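Local coordinates for collagen adhesin (Staphylococcus aureus, PDB 2F68), which binds collagen at the staphylococcal surface, probably by closing its two extracellular domains around the ligand in a "collagen hug", at residues A[167-172]-A[256-261]; A[189-194]-A[269-274]; A[173-178]-A[251-256]. All coordinates share one frame; numbering follows the deposited sequence.

Contact 1: residues A[167-172]-A[256-261]; sequences VRWFLN and INYKTK
Trp169 and Thr260 meet through the indole N-H: NE1 donates to Thr260 OG1 at 3.0 Å, the hydroxyl lying at the ring edge but 15° out of its plane. The hydroxyl gives its own proton to Val167 O, 3.0 Å from OG1, and Thr260 N donates to that same oxygen, which one threonine therefore grips twice. A chi1 of 51° puts OG1 between the backbone N and carbonyl carbon of Thr260, within reach of both partners, and leaves CG2 against CD1 and NE1 of the indole. Next along this face comes Tyr258. Trp169 CB sits over its ring in a CH-pi contact, 3.8 Å from the centroid, while the indole itself is inclined at 35° to the phenol ring. Leu171 CD1 touches the ring at its edge, 3.5 Å from Tyr258 CE2, and Leu171 CB rests on Ile256 CB.

On the opposite face of the sheet Asn257 runs alongside Phe170. Its ND2 lies over the ring, 3.3 Å from Phe170 CE2, and also makes a weak bond to Trp169 O. Phe170 CZ lies against a face of the Arg168 guanidinium, whose NH1 is salt-bridged to Asp158.

Between the two sets of side chains the strands run antiparallel, with hydrogen-bonded pairs Val167-Thr260, Trp169-Tyr258 and Leu171-Ile256. They are neighbours within a five-stranded antiparallel sheet of the collagen-binding domain, flanked by strand 154-156 beside 166-173 and strand 194-207 beside 252-262. Leu171 and Tyr258 pack on strand 184-190 of the other sheet, and Tyr258 OH is hydrogen-bonded to Asn272 of the adjacent strand 269-278.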
loop_
_atom_site.group_PDB
_atom_site.type_symbol
_atom_site.label_atom_id
_atom_site.label_comp_id
_atom_site.label_asym_id
_atom_site.label_seq_id
_atom_site.Cartn_x
_atom_site.Cartn_y
_atom_site.Cartn_z
ATOM N N VAL A 167 2.231 -3.507 -6.663
ATOM C CA VAL A 167 3.084 -2.483 -6.064
ATOM C C VAL A 167 3.227 -1.316 -7.040
ATOM O O VAL A 167 3.726 -1.485 -8.157
ATOM C CB VAL A 167 4.485 -3.033 -5.680
ATOM C CG1 VAL A 167 5.312 -1.957 -4.985
ATOM C CG2 VAL A 167 4.364 -4.259 -4.784
ATOM N N ARG A 168 2.775 -0.140 -6.612
ATOM C CA ARG A 168 2.858 1.072 -7.425
ATOM C C ARG A 168 4.281 1.618 -7.433
ATOM O O ARG A 168 5.020 1.460 -6.459
ATOM C CB ARG A 168 1.898 2.144 -6.901
ATOM C CG ARG A 168 0.437 1.723 -6.845
ATOM C CD ARG A 168 -0.367 2.683 -5.985
ATOM N NE ARG A 168 -0.750 3.898 -6.704
ATOM C CZ ARG A 168 -1.018 5.067 -6.125
ATOM N NH1 ARG A 168 -0.934 5.207 -4.808
ATOM N NH2 ARG A 168 -1.362 6.107 -6.871
ATOM N N TRP A 169 4.659 2.251 -8.541
ATOM C CA TRP A 169 5.968 2.888 -8.671
ATOM C C TRP A 169 5.841 4.235 -9.373
ATOM O O TRP A 169 5.037 4.388 -10.292
ATOM C CB TRP A 169 6.941 1.987 -9.434
ATOM C CG TRP A 169 7.241 0.685 -8.748
ATOM C CD1 TRP A 169 6.804 -0.555 -9.115
ATOM C CD2 TRP A 169 8.041 0.497 -7.573
ATOM N NE1 TRP A 169 7.283 -1.505 -8.246
ATOM C CE2 TRP A 169 8.045 -0.888 -7.289
ATOM C CE3 TRP A 169 8.756 1.362 -6.731
ATOM C CZ2 TRP A 169 8.737 -1.429 -6.200
ATOM C CZ3 TRP A 169 9.441 0.823 -5.647
ATOM C CH2 TRP A 169 9.427 -0.560 -5.393
ATOM N N PHE A 170 6.641 5.205 -8.936
ATOM C CA PHE A 170 6.590 6.561 -9.479
ATOM C C PHE A 170 7.973 7.075 -9.868
ATOM O O PHE A 170 8.884 7.126 -9.038
ATOM C CB PHE A 170 5.941 7.521 -8.473
ATOM C CG PHE A 170 4.483 7.248 -8.217
ATOM C CD1 PHE A 170 4.090 6.399 -7.185
ATOM C CD2 PHE A 170 3.503 7.851 -9.000
ATOM C CE1 PHE A 170 2.742 6.147 -6.944
ATOM C CE2 PHE A 170 2.152 7.607 -8.765
ATOM C CZ PHE A 170 1.771 6.752 -7.735
ATOM N N LEU A 171 8.119 7.452 -11.137
ATOM C CA LEU A 171 9.346 8.068 -11.638
ATOM C C LEU A 171 9.130 9.561 -11.868
ATOM O O LEU A 171 8.644 9.977 -12.922
ATOM C CB LEU A 171 9.822 7.381 -12.926
ATOM C CG LEU A 171 10.795 6.201 -12.822
ATOM C CD1 LEU A 171 10.135 4.963 -12.230
ATOM C CD2 LEU A 171 11.379 5.883 -14.190
ATOM N N ASN A 172 9.491 10.356 -10.865
ATOM C CA ASN A 172 9.279 11.801 -10.895
ATOM C C ASN A 172 10.497 12.555 -11.430
ATOM O O ASN A 172 11.473 12.774 -10.709
ATOM C CB ASN A 172 8.886 12.308 -9.502
ATOM C CG ASN A 172 7.615 11.659 -8.977
ATOM O OD1 ASN A 172 6.581 11.649 -9.648
ATOM N ND2 ASN A 172 7.684 11.122 -7.764
ATOM N N ILE A 256 6.222 9.288 -14.285
ATOM C CA ILE A 256 5.972 7.977 -14.884
ATOM C C ILE A 256 5.569 6.952 -13.823
ATOM O O ILE A 256 6.395 6.505 -13.021
ATOM C CB ILE A 256 7.186 7.472 -15.714
ATOM C CG1 ILE A 256 7.562 8.495 -16.792
ATOM C CG2 ILE A 256 6.882 6.108 -16.343
ATOM C CD1 ILE A 256 8.943 8.299 -17.393
ATOM N N ASN A 257 4.287 6.600 -13.830
ATOM C CA ASN A 257 3.735 5.592 -12.933
ATOM C C ASN A 257 3.780 4.209 -13.586
ATOM O O ASN A 257 3.954 4.104 -14.801
ATOM C CB ASN A 257 2.295 5.973 -12.551
ATOM C CG ASN A 257 1.654 4.993 -11.577
ATOM O OD1 ASN A 257 0.577 4.458 -11.841
ATOM N ND2 ASN A 257 2.311 4.755 -10.446
ATOM N N TYR A 258 3.665 3.160 -12.770
ATOM C CA TYR A 258 3.423 1.789 -13.247
ATOM C C TYR A 258 3.218 0.803 -12.098
ATOM O O TYR A 258 3.797 0.957 -11.021
ATOM C CB TYR A 258 4.523 1.294 -14.202
ATOM C CG TYR A 258 5.918 1.243 -13.621
ATOM C CD1 TYR A 258 6.388 0.096 -12.983
ATOM C CD2 TYR A 258 6.778 2.334 -13.732
ATOM C CE1 TYR A 258 7.673 0.041 -12.457
ATOM C CE2 TYR A 258 8.064 2.289 -13.208
ATOM C CZ TYR A 258 8.504 1.141 -12.573
ATOM O OH TYR A 258 9.777 1.093 -12.056
ATOM N N LYS A 259 2.389 -0.209 -12.346
ATOM C CA LYS A 259 2.080 -1.233 -11.350
ATOM C C LYS A 259 2.796 -2.545 -11.658
ATOM O O LYS A 259 2.885 -2.959 -12.817
ATOM C CB LYS A 259 0.569 -1.469 -11.269
ATOM C CG LYS A 259 -0.230 -0.281 -10.748
ATOM C CD LYS A 259 -1.721 -0.576 -10.751
ATOM C CE LYS A 259 -2.524 0.632 -10.295
ATOM N NZ LYS A 259 -3.987 0.355 -10.288
ATOM N N THR A 260 3.304 -3.188 -10.610
ATOM C CA THR A 260 3.986 -4.475 -10.737
ATOM C C THR A 260 3.242 -5.564 -9.969
ATOM O O THR A 260 3.048 -5.459 -8.755
ATOM C CB THR A 260 5.453 -4.403 -10.252
ATOM O OG1 THR A 260 5.502 -3.811 -8.948
ATOM C CG2 THR A 260 6.302 -3.580 -11.214
ATOM N N LYS A 261 2.823 -6.603 -10.690
ATOM C CA LYS A 261 2.104 -7.733 -10.104
ATOM C C LYS A 261 3.042 -8.604 -9.270
ATOM O O LYS A 261 4.085 -9.047 -9.755
ATOM C CB LYS A 261 1.429 -8.565 -11.205
ATOM C CG LYS A 261 0.625 -9.770 -10.714
ATOM C CD LYS A 261 -0.732 -9.367 -10.149
ATOM C CE LYS A 261 -1.525 -10.581 -9.696
ATOM N NZ LYS A 261 -2.872 -10.207 -9.184
#

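Contact 2: residues A[189-194]-A[269-274]; sequences QIQGGQ and EFVNNS
Phe270 turns the edge of its ring to the loop 191-193, with CE1 3.3 Å from Gly193 O. Gly193 has a phi of 94°, where a side chain would collide with the carbonyl oxygen of Gly192. At Val271, O accepts from Gln191 N at 3.3 Å, and N reaches Gly192 O through a water, 2.8 Å from each. Val271 CB also lies against Gln191 CG.

From here the segments are neighbours in an antiparallel sheet of the collagen-binding domain, strand 184-190 beside 269-278. Asn272 and Ile190 form an antiparallel non-hydrogen-bonded pair. Asn272 CG is anti to the backbone N (chi1 -175°), which brings ND2 to 3.5 Å from Ile190 CG1 and into a weak bond with Gln189 O; ND2 is also held by Asp188, and OD1 by Tyr258 OH. Asn273 forms the hydrogen-bonded pair with Gln189: Asn273 O takes a nearly straight bond from Gln189 N at 2.6 Å, and Asn273 N returns one to Gln189 O. Its ND2 lies 3.0 Å from Gln191 OE1, the side chains crossing at about a right angle. A long water link joins ND2 to Gln189 OE1, while Gln189 NE2 is hydrogen-bonded to Gln275 OE1.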
loop_
_atom_site.group_PDB
_atom_site.type_symbol
_atom_site.label_atom_id
_atom_site.label_comp_id
_atom_site.label_asym_id
_atom_site.label_seq_id
_atom_site.Cartn_x
_atom_site.Cartn_y
_atom_site.Cartn_z
ATOM N N GLN A 189 15.422 -0.516 -13.396
ATOM C CA GLN A 189 15.475 -1.975 -13.293
ATOM C C GLN A 189 14.579 -2.448 -12.151
ATOM O O GLN A 189 14.781 -2.067 -10.995
ATOM C CB GLN A 189 16.910 -2.468 -13.064
ATOM C CG GLN A 189 17.926 -2.059 -14.131
ATOM C CD GLN A 189 18.564 -0.706 -13.862
ATOM O OE1 GLN A 189 18.780 -0.321 -12.711
ATOM N NE2 GLN A 189 18.878 0.020 -14.928
ATOM N N ILE A 190 13.590 -3.273 -12.484
ATOM C CA ILE A 190 12.674 -3.827 -11.488
ATOM C C ILE A 190 13.192 -5.186 -11.018
ATOM O O ILE A 190 13.402 -6.092 -11.827
ATOM C CB ILE A 190 11.225 -3.948 -12.032
ATOM C CG1 ILE A 190 10.803 -2.653 -12.735
ATOM C CG2 ILE A 190 10.255 -4.289 -10.903
ATOM C CD1 ILE A 190 9.687 -2.824 -13.751
ATOM N N GLN A 191 13.399 -5.311 -9.709
ATOM C CA GLN A 191 14.001 -6.511 -9.120
ATOM C C GLN A 191 13.023 -7.688 -9.045
ATOM O O GLN A 191 11.846 -7.553 -9.384
ATOM C CB GLN A 191 14.592 -6.201 -7.737
ATOM C CG GLN A 191 15.606 -5.051 -7.712
ATOM C CD GLN A 191 16.801 -5.276 -8.628
ATOM O OE1 GLN A 191 17.092 -4.454 -9.498
ATOM N NE2 GLN A 191 17.496 -6.394 -8.439
ATOM N N GLY A 192 13.528 -8.837 -8.598
ATOM C CA GLY A 192 12.750 -10.076 -8.537
ATOM C C GLY A 192 11.616 -10.073 -7.528
ATOM O O GLY A 192 11.591 -9.257 -6.604
ATOM N N GLY A 193 10.678 -11.001 -7.714
ATOM C CA GLY A 193 9.509 -11.123 -6.844
ATOM C C GLY A 193 8.294 -10.373 -7.358
ATOM O O GLY A 193 7.235 -10.389 -6.727
ATOM N N GLN A 194 8.449 -9.720 -8.509
ATOM C CA GLN A 194 7.383 -8.922 -9.116
ATOM C C GLN A 194 7.511 -8.861 -10.639
ATOM O O GLN A 194 8.617 -8.922 -11.181
ATOM C CB GLN A 194 7.354 -7.508 -8.516
ATOM C CG GLN A 194 8.682 -6.753 -8.598
ATOM C CD GLN A 194 8.755 -5.552 -7.667
ATOM O OE1 GLN A 194 9.802 -5.276 -7.080
ATOM N NE2 GLN A 194 7.646 -4.832 -7.528
ATOM N N GLU A 269 10.316 -7.605 0.996
ATOM C CA GLU A 269 10.668 -6.328 0.375
ATOM C C GLU A 269 10.624 -6.386 -1.149
ATOM O O GLU A 269 11.126 -7.332 -1.760
ATOM C CB GLU A 269 12.056 -5.871 0.836
ATOM C CG GLU A 269 12.115 -5.379 2.279
ATOM C CD GLU A 269 13.495 -4.884 2.690
ATOM O OE1 GLU A 269 14.391 -4.786 1.823
ATOM O OE2 GLU A 269 13.682 -4.589 3.888
ATOM N N PHE A 270 10.017 -5.365 -1.750
ATOM C CA PHE A 270 9.983 -5.223 -3.203
ATOM C C PHE A 270 10.801 -4.005 -3.620
ATOM O O PHE A 270 10.457 -2.867 -3.290
ATOM C CB PHE A 270 8.540 -5.126 -3.711
ATOM C CG PHE A 270 7.710 -6.342 -3.407
ATOM C CD1 PHE A 270 7.782 -7.473 -4.216
ATOM C CD2 PHE A 270 6.858 -6.360 -2.306
ATOM C CE1 PHE A 270 7.019 -8.602 -3.935
ATOM C CE2 PHE A 270 6.090 -7.485 -2.017
ATOM C CZ PHE A 270 6.172 -8.607 -2.832
ATOM N N VAL A 271 11.891 -4.262 -4.337
ATOM C CA VAL A 271 12.874 -3.231 -4.669
ATOM C C VAL A 271 12.792 -2.823 -6.139
ATOM O O VAL A 271 12.566 -3.657 -7.018
ATOM C CB VAL A 271 14.322 -3.697 -4.340
ATOM C CG1 VAL A 271 15.286 -2.513 -4.325
ATOM C CG2 VAL A 271 14.373 -4.426 -3.002
ATOM N N ASN A 272 12.969 -1.528 -6.387
ATOM C CA ASN A 272 13.090 -0.989 -7.735
ATOM C C ASN A 272 14.297 -0.057 -7.803
ATOM O O ASN A 272 14.466 0.815 -6.947
ATOM C CB ASN A 272 11.802 -0.265 -8.143
ATOM C CG ASN A 272 11.818 0.216 -9.589
ATOM O OD1 ASN A 272 11.252 1.261 -9.906
ATOM N ND2 ASN A 272 12.456 -0.547 -10.469
ATOM N N ASN A 273 15.142 -0.261 -8.811
ATOM C CA ASN A 273 16.378 0.504 -8.961
ATOM C C ASN A 273 16.400 1.336 -10.239
ATOM O O ASN A 273 15.867 0.917 -11.265
ATOM C CB ASN A 273 17.594 -0.428 -8.921
ATOM C CG ASN A 273 17.712 -1.191 -7.608
ATOM O OD1 ASN A 273 17.339 -0.692 -6.544
ATOM N ND2 ASN A 273 18.243 -2.406 -7.680
ATOM N N SER A 274 17.017 2.515 -10.167
ATOM C CA SER A 274 17.119 3.411 -11.322
ATOM C C SER A 274 18.372 4.285 -11.293
ATOM O O SER A 274 18.825 4.708 -10.226
ATOM C CB SER A 274 15.868 4.288 -11.440
ATOM O OG SER A 274 15.734 5.147 -10.323
HETATM O O HOH W 1 19.949 -2.410 -10.482
HETATM O O HOH W 2 12.202 -6.905 -5.274
#

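Contact 3: residues A[173-178]-A[251-256]; sequences INNEKS and YNSFSI
Ile173 and Phe254 form an antiparallel hydrogen-bonded pair, with Ile173 N 2.7 Å from Phe254 O and Phe254 N 2.8 Å from Ile173 O. Their CB atoms lie against each other on one face of the sheet. Further out, the Ile173 side chain meets the tip of Ile256, CD1 to CD1, at 3.8 Å.

Beyond this pair strand 166-173 gives way to a type I turn from Asn174 to Lys177, closed by Lys177 N bonding to Asn174 O. Asn174 sends CG anti to its backbone N (chi1 -163°), and its amide spans the turn to Ser178: OD1 accepts from Ser178 N at 3.0 Å, and ND2 donates in the carbonyl plane to a lone pair of Ser178 O at 3.1 Å. These two bonds fix the amide's rotation, and ND2 also binds Gly249 O. Ser253 has OG anti to its backbone N (chi1 -175°), which directs the hydroxyl at the start of the turn, near the carbonyl oxygens of Ile173 and Asn174; its bonds to them are weak at best. Lys177 lays its CG alongside Ser253 CB, 4.0 Å away, while its carbonyl oxygen receives a CA-H...O contact from Tyr251, CA to O 3.4 Å.

The turn closes one end of this strand pair in the collagen-binding domain, with Ile173 and Phe254 facing the other sheet. Strand 252-262 is flanked on its other side by strand 194-207, where Ser253 touches Thr206 and Phe254 touches Val205. Across the interior, Ile173 packs on Ile184 and Ile186 of strand 184-190, and together with Phe254 on Ile244 of strand 239-244.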
loop_
_atom_site.group_PDB
_atom_site.type_symbol
_atom_site.label_atom_id
_atom_site.label_comp_id
_atom_site.label_asym_id
_atom_site.label_seq_id
_atom_site.Cartn_x
_atom_site.Cartn_y
_atom_site.Cartn_z
ATOM N N ILE A 173 10.423 12.949 -12.701
ATOM C CA ILE A 173 11.538 13.594 -13.397
ATOM C C ILE A 173 11.302 15.098 -13.558
ATOM O O ILE A 173 10.200 15.525 -13.911
ATOM C CB ILE A 173 11.786 12.959 -14.794
ATOM C CG1 ILE A 173 11.703 11.428 -14.723
ATOM C CG2 ILE A 173 13.133 13.408 -15.362
ATOM C CD1 ILE A 173 11.536 10.744 -16.071
ATOM N N ASN A 174 12.351 15.882 -13.300
ATOM C CA ASN A 174 12.331 17.348 -13.419
ATOM C C ASN A 174 11.142 17.989 -12.695
ATOM O O ASN A 174 10.296 18.645 -13.309
ATOM C CB ASN A 174 12.397 17.780 -14.894
ATOM C CG ASN A 174 12.782 19.245 -15.067
ATOM O OD1 ASN A 174 13.271 19.894 -14.141
ATOM N ND2 ASN A 174 12.564 19.770 -16.267
ATOM N N ASN A 175 11.105 17.795 -11.379
ATOM C CA ASN A 175 9.983 18.217 -10.538
ATOM C C ASN A 175 9.759 19.727 -10.448
ATOM O O ASN A 175 8.632 20.175 -10.228
ATOM C CB ASN A 175 10.133 17.631 -9.130
ATOM C CG ASN A 175 10.047 16.118 -9.116
ATOM O OD1 ASN A 175 9.027 15.539 -9.487
ATOM N ND2 ASN A 175 11.121 15.470 -8.678
ATOM N N GLU A 176 10.826 20.500 -10.622
ATOM C CA GLU A 176 10.756 21.958 -10.515
ATOM C C GLU A 176 10.644 22.649 -11.876
ATOM O O GLU A 176 10.668 23.881 -11.955
ATOM C CB GLU A 176 11.959 22.500 -9.729
ATOM C CG GLU A 176 12.043 22.016 -8.279
ATOM C CD GLU A 176 10.848 22.434 -7.434
ATOM O OE1 GLU A 176 10.457 23.620 -7.484
ATOM O OE2 GLU A 176 10.304 21.573 -6.711
ATOM N N LYS A 177 10.511 21.846 -12.935
ATOM C CA LYS A 177 10.360 22.332 -14.316
ATOM C C LYS A 177 11.493 23.275 -14.739
ATOM O O LYS A 177 11.253 24.330 -15.335
ATOM C CB LYS A 177 8.987 22.993 -14.524
ATOM C CG LYS A 177 7.796 22.094 -14.220
ATOM C CD LYS A 177 6.489 22.873 -14.275
ATOM C CE LYS A 177 5.316 22.044 -13.770
ATOM N NZ LYS A 177 5.376 21.800 -12.300
ATOM N N SER A 178 12.724 22.881 -14.425
ATOM C CA SER A 178 13.906 23.684 -14.733
ATOM C C SER A 178 14.442 23.394 -16.133
ATOM O O SER A 178 14.198 22.320 -16.691
ATOM C CB SER A 178 15.001 23.445 -13.688
ATOM O OG SER A 178 15.387 22.082 -13.651
ATOM N N TYR A 251 11.500 22.932 -18.888
ATOM C CA TYR A 251 10.222 23.565 -18.517
ATOM C C TYR A 251 9.051 22.583 -18.360
ATOM O O TYR A 251 7.884 22.983 -18.422
ATOM C CB TYR A 251 9.850 24.693 -19.498
ATOM C CG TYR A 251 10.997 25.597 -19.901
ATOM C CD1 TYR A 251 11.517 26.542 -19.015
ATOM C CD2 TYR A 251 11.555 25.516 -21.178
ATOM C CE1 TYR A 251 12.570 27.375 -19.387
ATOM C CE2 TYR A 251 12.607 26.344 -21.560
ATOM C CZ TYR A 251 13.108 27.270 -20.659
ATOM O OH TYR A 251 14.147 28.092 -21.032
ATOM N N ASN A 252 9.367 21.306 -18.147
ATOM C CA ASN A 252 8.353 20.259 -18.011
ATOM C C ASN A 252 8.688 19.227 -16.938
ATOM O O ASN A 252 9.852 18.864 -16.754
ATOM C CB ASN A 252 8.126 19.551 -19.351
ATOM C CG ASN A 252 7.443 20.438 -20.375
ATOM O OD1 ASN A 252 6.301 20.860 -20.190
ATOM N ND2 ASN A 252 8.142 20.719 -21.467
ATOM N N SER A 253 7.656 18.760 -16.239
ATOM C CA SER A 253 7.796 17.710 -15.234
ATOM C C SER A 253 7.206 16.403 -15.749
ATOM O O SER A 253 6.082 16.378 -16.253
ATOM C CB SER A 253 7.114 18.122 -13.925
ATOM O OG SER A 253 7.332 17.159 -12.908
ATOM N N PHE A 254 7.970 15.321 -15.621
ATOM C CA PHE A 254 7.552 14.012 -16.119
ATOM C C PHE A 254 7.357 13.012 -14.982
ATOM O O PHE A 254 8.317 12.626 -14.311
ATOM C CB PHE A 254 8.564 13.472 -17.138
ATOM C CG PHE A 254 8.710 14.326 -18.369
ATOM C CD1 PHE A 254 9.680 15.323 -18.429
ATOM C CD2 PHE A 254 7.882 14.131 -19.471
ATOM C CE1 PHE A 254 9.821 16.115 -19.567
ATOM C CE2 PHE A 254 8.016 14.917 -20.613
ATOM C CZ PHE A 254 8.987 15.912 -20.661
ATOM N N SER A 255 6.108 12.602 -14.772
ATOM C CA SER A 255 5.775 11.612 -13.751
ATOM C C SER A 255 5.360 10.295 -14.402
ATOM O O SER A 255 4.285 10.198 -15.003
ATOM C CB SER A 255 4.671 12.136 -12.828
ATOM O OG SER A 255 4.412 11.228 -11.770
ATOM N N ILE A 256 6.222 9.288 -14.285
ATOM C CA ILE A 256 5.972 7.977 -14.884
ATOM C C ILE A 256 5.569 6.952 -13.823
ATOM O O ILE A 256 6.395 6.505 -13.021
ATOM C CB ILE A 256 7.186 7.472 -15.714
ATOM C CG1 ILE A 256 7.562 8.495 -16.792
ATOM C CG2 ILE A 256 6.882 6.108 -16.343
ATOM C CD1 ILE A 256 8.943 8.299 -17.393
#

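Contacts 1 and 3 both use strand 252-262 and share Ile256, their centres about 16 Å apart; contact 3 starts at the last residue of strand 166-173, runs into the loop after it, and is nested inside the chain loop that contact 1 closes. Contact 2 belongs to the second sheet, its centre about 11 Å from that of contact 1 and about 23 Å from that of contact 3. Along the chain its segments alternate with theirs, because the steps from 166-173 to 184-190 and from 252-262 to 269-278 each change sheet. The contacts thus build the domain's two sheets, which meet where contacts 1 and 2 touch, Trp169 CH2 lying 3.3 Å from Phe270 O.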